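Local coordinates for protein HcgB (Methanococcus maripaludis, PDB 5D5P) that probably transfers a guanylyl group from GTP to a pyridinol precursor during biosynthesis of the iron-guanylylpyridinol cofactor of [Fe]-hydrogenase, at residues I27-K35 with A149-V157; M67-A75 with K85-S93. All coordinates share one frame; numbering follows the deposited sequence.

Contact 1 (I27-K35 with A149-V157); sequences IDAIQSTIK and ALERIGIVV
A side-chain amide from one helix grips the backbone where another helix has just ended: Gln-31 NE2 donates to Ile-153 O at 2.7 Å, the N-H...O angle 170°. The donor lies in the carbonyl plane on a lone pair of the oxygen, and the acceptor lies almost in the glutamine's amide plane. The chain of Gln-31, extended beyond CG, is long enough to make this reach, and its CG rests 4.0 Å from Ile-155 CG1. With the side chain cut back to an alanine, the Ile-153 carbonyl would probably lose this donor, and Ile-155 CG1 its contact with Gln-31 CG. Helix 138-151 stops in a Schellman motif, with Ile-155 N bonded to Leu-150 O and Gly-154 N to Glu-151 O. Gly-154 takes the positive phi of 94°, and a CB there would also collide with the Gln-31 amide. Turning out of this helix end, Ile-153 sets CG1 between its backbone N and carbonyl carbon (chi1 48°), bringing CD1 tip to tip with Ile-34 CD1 at 4.0 Å. Its CG2 meets Ile-27 CD1 at 4.1 Å, while Ile-30 CG2 rests against Ile-153 CG1. Isoleucine's two branches suit this buried seam: Ile-34 turns its other methyl, CG2, to Ile-155 CD1, 4.0 Å away. Gly-108 of the second subunit packs on Ile-27, Ile-30 and Ile-153. At the margin, Lys-35 lies alongside Ile-155, CE 4.0 Å from CD1.

Contact 2 (M67-A75 with K85-S93); sequences MLEIPTNSA and KGLIAVDSS
The connection between strand 64-67 and helix 81-92 is a loop that folds back over the helix it leads into, within the alpha/beta fold of this guanylyltransferase family, and the contact joins that loop to the helix. Leu-68, just past the strand, points its side chain at the helix. Its CG stands anti to the backbone N (chi1 180°), and the two methyls then divide the work: CD1 lies 3.9 Å from Ala-89 CA, while CD2 meets Ile-88 CG2 at 4.1 Å, the two side chains of Leu-68 and Ile-88 crossing at about a right angle. The small Ala-89 lets the leucine come down close to the helix backbone, and Thr-41 of strand 39-43 touches both residues. Ile-70 follows with two branches, CG2 against Ile-88 CG2 and CD1 at 3.6 Å from Ser-92 OG. That hydroxyl gives its proton to Ile-88 O over 2.7 Å, the donor tilted 32° from the carbonyl plane, so a small polar residue can sit beside a methyl with its hydrogen already bonded within the helix. Ile-88 CD1 extends along the loop to Thr-72 and Ser-74.

Farther along, Thr-72 and Ala-75 of the loop pack on the aliphatic part of Lys-85. Ala-75 CB sits 3.5 Å from Lys-85 CG, and the Thr-72 side chain crosses that of Lys-85 at about a right angle, its OG1 3.5 Å from Lys-85 CD. Extended beyond CG, the lysine carries NZ to a weak hydrogen bond with Arg-101 O of strand 97-103. Mostly methyl and methylene groups meet, beside two hydroxyls, so the loop is probably held on the helix largely by close fit and the burial of Leu-68, Ala-75 and Ala-89.

How the contacts relate
Contact 2 is nested in sequence inside the long loop closed by contact 1, whose segments lie 114 residues apart. Contact 1 joins helix 24-35 to the end of helix 138-151; contact 2 is local, bringing the loop after strand 64-67 onto helix 81-92. Their centres are 23 Å apart, on opposite sides of the chain's centre, and their nearest atoms about 11 Å. The mixed sheet links them: residues of contact 1 pack on strands 111-117 and 122-128, those of contact 2 on 39-43 and 97-103. Contact 1 thus ties early and late parts of the chain together beside the second subunit, while contact 2 fastens a strand-to-helix connection, meeting that subunit through Asn-73.

Contact 1 (I27-K35 with A149-V157)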
loop_
_atom_site.group_PDB
_atom_site.type_symbol
_atom_site.label_atom_id
_atom_site.label_comp_id
_atom_site.label_asym_id
_atom_site.label_seq_id
_atom_site.Cartn_x
_atom_site.Cartn_y
_atom_site.Cartn_z
ATOM N N ILE A 27 -13.783 3.518 -11.728
ATOM C CA ILE A 27 -12.598 3.223 -12.523
ATOM C C ILE A 27 -12.420 4.250 -13.650
ATOM O O ILE A 27 -11.319 4.759 -13.875
ATOM C CB ILE A 27 -12.692 1.800 -13.112
ATOM C CG1 ILE A 27 -12.502 0.787 -11.985
ATOM C CG2 ILE A 27 -11.639 1.594 -14.210
ATOM C CD1 ILE A 27 -11.129 0.863 -11.396
ATOM N N ASP A 28 -13.515 4.552 -14.336
ATOM C CA ASP A 28 -13.499 5.526 -15.411
ATOM C C ASP A 28 -13.002 6.875 -14.896
ATOM O O ASP A 28 -12.234 7.553 -15.563
ATOM C CB ASP A 28 -14.895 5.667 -16.039
ATOM C CG ASP A 28 -15.231 4.519 -17.002
ATOM O OD1 ASP A 28 -14.307 3.760 -17.386
ATOM O OD2 ASP A 28 -16.419 4.398 -17.402
ATOM N N ALA A 29 -13.432 7.268 -13.703
ATOM C CA ALA A 29 -12.999 8.546 -13.127
ATOM C C ALA A 29 -11.500 8.562 -12.815
ATOM O O ALA A 29 -10.827 9.558 -13.025
ATOM C CB ALA A 29 -13.797 8.857 -11.889
ATOM N N ILE A 30 -10.991 7.458 -12.282
ATOM C CA ILE A 30 -9.556 7.339 -12.014
ATOM C C ILE A 30 -8.756 7.426 -13.331
ATOM O O ILE A 30 -7.733 8.130 -13.427
ATOM C CB ILE A 30 -9.247 6.017 -11.276
ATOM C CG1 ILE A 30 -9.733 6.100 -9.820
ATOM C CG2 ILE A 30 -7.727 5.734 -11.300
ATOM C CD1 ILE A 30 -9.729 4.742 -9.069
ATOM N N GLN A 31 -9.219 6.718 -14.348
ATOM C CA GLN A 31 -8.523 6.745 -15.623
ATOM C C GLN A 31 -8.495 8.170 -16.177
ATOM O O GLN A 31 -7.478 8.627 -16.694
ATOM C CB GLN A 31 -9.184 5.794 -16.622
ATOM C CG GLN A 31 -9.054 4.332 -16.246
ATOM C CD GLN A 31 -9.705 3.407 -17.256
ATOM O OE1 GLN A 31 -10.231 3.853 -18.275
ATOM N NE2 GLN A 31 -9.668 2.109 -16.977
ATOM N N SER A 32 -9.614 8.869 -16.043
ATOM C CA SER A 32 -9.751 10.220 -16.567
ATOM C C SER A 32 -8.803 11.204 -15.882
ATOM O O SER A 32 -8.180 12.034 -16.528
ATOM C CB SER A 32 -11.202 10.691 -16.425
ATOM O OG SER A 32 -11.347 12.003 -16.919
ATOM N N THR A 33 -8.690 11.079 -14.565
ATOM C CA THR A 33 -7.822 11.907 -13.764
ATOM C C THR A 33 -6.377 11.737 -14.172
ATOM O O THR A 33 -5.625 12.704 -14.233
ATOM C CB THR A 33 -7.987 11.540 -12.277
ATOM O OG1 THR A 33 -9.339 11.822 -11.892
ATOM C CG2 THR A 33 -7.035 12.337 -11.405
ATOM N N ILE A 34 -5.984 10.488 -14.412
ATOM C CA ILE A 34 -4.605 10.180 -14.809
ATOM C C ILE A 34 -4.334 10.692 -16.224
ATOM O O ILE A 34 -3.328 11.354 -16.471
ATOM C CB ILE A 34 -4.296 8.650 -14.715
ATOM C CG1 ILE A 34 -4.239 8.208 -13.247
ATOM C CG2 ILE A 34 -2.988 8.314 -15.428
ATOM C CD1 ILE A 34 -4.174 6.692 -13.024
ATOM N N LYS A 35 -5.234 10.398 -17.156
ATOM C CA LYS A 35 -4.987 10.739 -18.561
ATOM C C LYS A 35 -5.078 12.243 -18.817
ATOM O O LYS A 35 -4.461 12.744 -19.748
ATOM C CB LYS A 35 -5.941 9.962 -19.466
ATOM C CG LYS A 35 -5.656 8.466 -19.473
ATOM C CD LYS A 35 -6.695 7.707 -20.283
ATOM C CE LYS A 35 -6.308 6.250 -20.498
ATOM N NZ LYS A 35 -7.483 5.413 -20.923
ATOM N N ALA A 149 0.546 -0.839 -11.340
ATOM C CA ALA A 149 -0.378 0.126 -10.729
ATOM C C ALA A 149 -1.343 0.650 -11.786
ATOM O O ALA A 149 -2.530 0.875 -11.499
ATOM C CB ALA A 149 0.386 1.271 -10.057
ATOM N N LEU A 150 -0.858 0.821 -13.015
ATOM C CA LEU A 150 -1.747 1.299 -14.072
ATOM C C LEU A 150 -2.700 0.196 -14.521
ATOM O O LEU A 150 -3.883 0.458 -14.692
ATOM C CB LEU A 150 -0.957 1.840 -15.261
ATOM C CG LEU A 150 -0.190 3.130 -14.966
ATOM C CD1 LEU A 150 0.819 3.383 -16.069
ATOM C CD2 LEU A 150 -1.124 4.333 -14.806
ATOM N N GLU A 151 -2.206 -1.033 -14.695
ATOM C CA GLU A 151 -3.046 -2.133 -15.176
ATOM C C GLU A 151 -4.226 -2.431 -14.263
ATOM O O GLU A 151 -5.312 -2.801 -14.742
ATOM C CB GLU A 151 -2.217 -3.406 -15.295
ATOM C CG GLU A 151 -1.286 -3.421 -16.443
ATOM C CD GLU A 151 -0.563 -4.737 -16.568
ATOM O OE1 GLU A 151 -0.608 -5.536 -15.600
ATOM O OE2 GLU A 151 0.040 -4.960 -17.632
ATOM N N ARG A 152 -4.021 -2.248 -12.962
ATOM C CA ARG A 152 -5.065 -2.620 -12.023
ATOM C C ARG A 152 -6.196 -1.596 -11.969
ATOM O O ARG A 152 -7.240 -1.900 -11.401
ATOM C CB ARG A 152 -4.489 -2.877 -10.633
ATOM C CG ARG A 152 -3.851 -1.719 -10.015
ATOM C CD ARG A 152 -3.071 -2.184 -8.775
ATOM N NE ARG A 152 -3.924 -2.561 -7.647
ATOM C CZ ARG A 152 -4.620 -1.705 -6.898
ATOM N NH1 ARG A 152 -5.331 -2.166 -5.875
ATOM N NH2 ARG A 152 -4.654 -0.397 -7.189
ATOM N N ILE A 153 -6.035 -0.421 -12.602
ATOM C CA ILE A 153 -7.198 0.451 -12.803
ATOM C C ILE A 153 -7.557 0.587 -14.290
ATOM O O ILE A 153 -8.301 1.494 -14.677
ATOM C CB ILE A 153 -7.030 1.859 -12.156
ATOM C CG1 ILE A 153 -5.687 2.519 -12.489
ATOM C CG2 ILE A 153 -7.160 1.718 -10.650
ATOM C CD1 ILE A 153 -5.612 3.095 -13.919
ATOM N N GLY A 154 -7.063 -0.349 -15.097
ATOM C CA GLY A 154 -7.533 -0.529 -16.467
ATOM C C GLY A 154 -6.751 0.199 -17.540
ATOM O O GLY A 154 -7.181 0.261 -18.704
ATOM N N ILE A 155 -5.591 0.727 -17.173
ATOM C CA ILE A 155 -4.721 1.368 -18.149
ATOM C C ILE A 155 -3.583 0.426 -18.514
ATOM O O ILE A 155 -2.737 0.119 -17.670
ATOM C CB ILE A 155 -4.136 2.689 -17.622
ATOM C CG1 ILE A 155 -5.250 3.720 -17.450
ATOM C CG2 ILE A 155 -3.098 3.216 -18.613
ATOM C CD1 ILE A 155 -4.771 5.085 -16.965
ATOM N N VAL A 156 -3.584 -0.036 -19.763
ATOM C CA VAL A 156 -2.567 -0.957 -20.244
ATOM C C VAL A 156 -1.521 -0.258 -21.112
ATOM O O VAL A 156 -1.834 0.320 -22.156
ATOM C CB VAL A 156 -3.194 -2.119 -21.035
ATOM C CG1 VAL A 156 -2.115 -3.083 -21.472
ATOM C CG2 VAL A 156 -4.208 -2.849 -20.177
ATOM N N VAL A 157 -0.269 -0.334 -20.670
ATOM C CA VAL A 157 0.855 0.193 -21.425
ATOM C C VAL A 157 1.725 -0.973 -21.910
ATOM O O VAL A 157 2.319 -1.690 -21.098
ATOM C CB VAL A 157 1.707 1.162 -20.582
ATOM C CG1 VAL A 157 2.413 2.165 -21.477
ATOM C CG2 VAL A 157 0.831 1.893 -19.600
#

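Contact 2 (M67-A75 with K85-S93)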
loop_
_atom_site.group_PDB
_atom_site.type_symbol
_atom_site.label_atom_id
_atom_site.label_comp_id
_atom_site.label_asym_id
_atom_site.label_seq_id
_atom_site.Cartn_x
_atom_site.Cartn_y
_atom_site.Cartn_z
ATOM N N MET A 67 10.662 16.211 -12.101
ATOM C CA MET A 67 11.091 15.629 -10.817
ATOM C C MET A 67 10.758 16.615 -9.722
ATOM O O MET A 67 10.827 17.809 -9.920
ATOM C CB MET A 67 12.598 15.337 -10.745
ATOM C CG MET A 67 13.082 14.067 -11.386
ATOM S SD MET A 67 14.835 13.742 -11.020
ATOM C CE MET A 67 15.559 15.221 -11.716
ATOM N N LEU A 68 10.562 16.108 -8.525
ATOM C CA LEU A 68 10.378 16.956 -7.362
ATOM C C LEU A 68 11.726 17.522 -6.954
ATOM O O LEU A 68 12.681 16.766 -6.792
ATOM C CB LEU A 68 9.767 16.158 -6.220
ATOM C CG LEU A 68 9.495 16.869 -4.889
ATOM C CD1 LEU A 68 8.431 17.931 -5.071
ATOM C CD2 LEU A 68 9.063 15.860 -3.881
ATOM N N GLU A 69 11.832 18.843 -6.825
ATOM C CA GLU A 69 13.139 19.424 -6.529
ATOM C C GLU A 69 13.549 19.221 -5.073
ATOM O O GLU A 69 14.730 19.063 -4.757
ATOM C CB GLU A 69 13.130 20.937 -6.774
ATOM C CG GLU A 69 13.120 21.453 -8.193
ATOM C CD GLU A 69 12.144 22.606 -8.334
ATOM O OE1 GLU A 69 11.069 22.566 -7.688
ATOM O OE2 GLU A 69 12.482 23.579 -9.037
ATOM N N ILE A 70 12.565 19.262 -4.190
ATOM C CA ILE A 70 12.755 19.057 -2.749
ATOM C C ILE A 70 13.170 17.624 -2.406
ATOM O O ILE A 70 12.503 16.690 -2.781
ATOM C CB ILE A 70 11.469 19.402 -1.962
ATOM C CG1 ILE A 70 11.065 20.850 -2.197
ATOM C CG2 ILE A 70 11.666 19.183 -0.475
ATOM C CD1 ILE A 70 9.791 21.225 -1.486
ATOM N N PRO A 71 14.304 17.452 -1.721
ATOM C CA PRO A 71 14.653 16.086 -1.311
ATOM C C PRO A 71 13.614 15.473 -0.393
ATOM O O PRO A 71 13.000 16.178 0.414
ATOM C CB PRO A 71 15.967 16.280 -0.553
ATOM C CG PRO A 71 16.505 17.578 -1.042
ATOM C CD PRO A 71 15.315 18.433 -1.313
ATOM N N THR A 72 13.457 14.155 -0.467
ATOM C CA THR A 72 12.340 13.514 0.191
ATOM C C THR A 72 12.753 12.512 1.266
ATOM O O THR A 72 11.886 11.856 1.830
ATOM C CB THR A 72 11.469 12.763 -0.841
ATOM O OG1 THR A 72 12.269 11.803 -1.534
ATOM C CG2 THR A 72 10.896 13.740 -1.849
ATOM N N ASN A 73 14.059 12.381 1.541
ATOM C CA ASN A 73 14.502 11.348 2.495
ATOM C C ASN A 73 13.962 11.559 3.920
ATOM O O ASN A 73 13.978 10.627 4.739
ATOM C CB ASN A 73 16.017 11.223 2.525
ATOM C CG ASN A 73 16.682 12.490 2.908
ATOM O OD1 ASN A 73 16.720 13.425 2.114
ATOM N ND2 ASN A 73 17.175 12.566 4.146
ATOM N N SER A 74 13.502 12.769 4.227
ATOM C CA SER A 74 12.946 13.020 5.569
ATOM C C SER A 74 11.738 12.105 5.806
ATOM O O SER A 74 11.424 11.727 6.950
ATOM C CB SER A 74 12.586 14.507 5.745
ATOM O OG SER A 74 11.525 14.848 4.892
ATOM N N ALA A 75 11.069 11.711 4.721
ATOM C CA ALA A 75 9.888 10.851 4.836
ATOM C C ALA A 75 10.204 9.456 5.378
ATOM O O ALA A 75 9.300 8.693 5.780
ATOM C CB ALA A 75 9.216 10.711 3.467
ATOM N N LYS A 85 6.276 11.012 1.038
ATOM C CA LYS A 85 7.039 11.631 -0.066
ATOM C C LYS A 85 6.053 12.255 -1.050
ATOM O O LYS A 85 6.268 13.350 -1.562
ATOM C CB LYS A 85 7.894 10.603 -0.792
ATOM C CG LYS A 85 9.049 10.075 0.016
ATOM C CD LYS A 85 9.972 9.289 -0.907
ATOM C CE LYS A 85 10.833 8.329 -0.101
ATOM N NZ LYS A 85 11.763 7.534 -0.963
ATOM N N GLY A 86 4.975 11.523 -1.309
ATOM C CA GLY A 86 3.937 12.015 -2.200
ATOM C C GLY A 86 3.312 13.292 -1.680
ATOM O O GLY A 86 3.051 14.224 -2.450
ATOM N N LEU A 87 3.081 13.356 -0.370
ATOM C CA LEU A 87 2.441 14.536 0.196
ATOM C C LEU A 87 3.347 15.744 0.163
ATOM O O LEU A 87 2.871 16.877 0.071
ATOM C CB LEU A 87 1.986 14.260 1.633
ATOM C CG LEU A 87 0.836 13.246 1.628
ATOM C CD1 LEU A 87 0.515 12.865 3.060
ATOM C CD2 LEU A 87 -0.395 13.874 0.941
ATOM N N ILE A 88 4.663 15.534 0.205
ATOM C CA ILE A 88 5.558 16.683 0.019
ATOM C C ILE A 88 5.320 17.305 -1.343
ATOM O O ILE A 88 5.257 18.531 -1.472
ATOM C CB ILE A 88 7.045 16.281 0.137
ATOM C CG1 ILE A 88 7.335 15.894 1.570
ATOM C CG2 ILE A 88 7.952 17.431 -0.294
ATOM C CD1 ILE A 88 8.727 15.284 1.781
ATOM N N ALA A 89 5.168 16.461 -2.370
ATOM C CA ALA A 89 4.919 16.995 -3.706
ATOM C C ALA A 89 3.538 17.651 -3.782
ATOM O O ALA A 89 3.383 18.748 -4.315
ATOM C CB ALA A 89 5.066 15.879 -4.781
ATOM N N VAL A 90 2.535 16.984 -3.232
ATOM C CA VAL A 90 1.198 17.572 -3.158
ATOM C C VAL A 90 1.162 18.955 -2.489
ATOM O O VAL A 90 0.534 19.901 -3.016
ATOM C CB VAL A 90 0.232 16.634 -2.414
ATOM C CG1 VAL A 90 -1.083 17.359 -2.058
ATOM C CG2 VAL A 90 -0.013 15.385 -3.244
ATOM N N ASP A 91 1.859 19.100 -1.366
ATOM C CA ASP A 91 1.705 20.303 -0.556
ATOM C C ASP A 91 2.598 21.448 -0.984
ATOM O O ASP A 91 2.377 22.583 -0.589
ATOM C CB ASP A 91 1.963 19.967 0.918
ATOM C CG ASP A 91 0.889 19.051 1.478
ATOM O OD1 ASP A 91 -0.177 18.910 0.827
ATOM O OD2 ASP A 91 1.103 18.447 2.544
ATOM N N SER A 92 3.603 21.158 -1.802
ATOM C CA SER A 92 4.572 22.187 -2.116
ATOM C C SER A 92 4.554 22.591 -3.586
ATOM O O SER A 92 5.303 23.482 -3.978
ATOM C CB SER A 92 5.987 21.716 -1.707
ATOM O OG SER A 92 6.426 20.656 -2.559
ATOM N N SER A 93 3.685 21.974 -4.379
ATOM C CA SER A 93 3.606 22.286 -5.820
ATOM C C SER A 93 2.161 22.286 -6.300
ATOM O O SER A 93 1.261 22.026 -5.511
ATOM C CB SER A 93 4.429 21.284 -6.625
ATOM O OG SER A 93 3.763 20.035 -6.744
#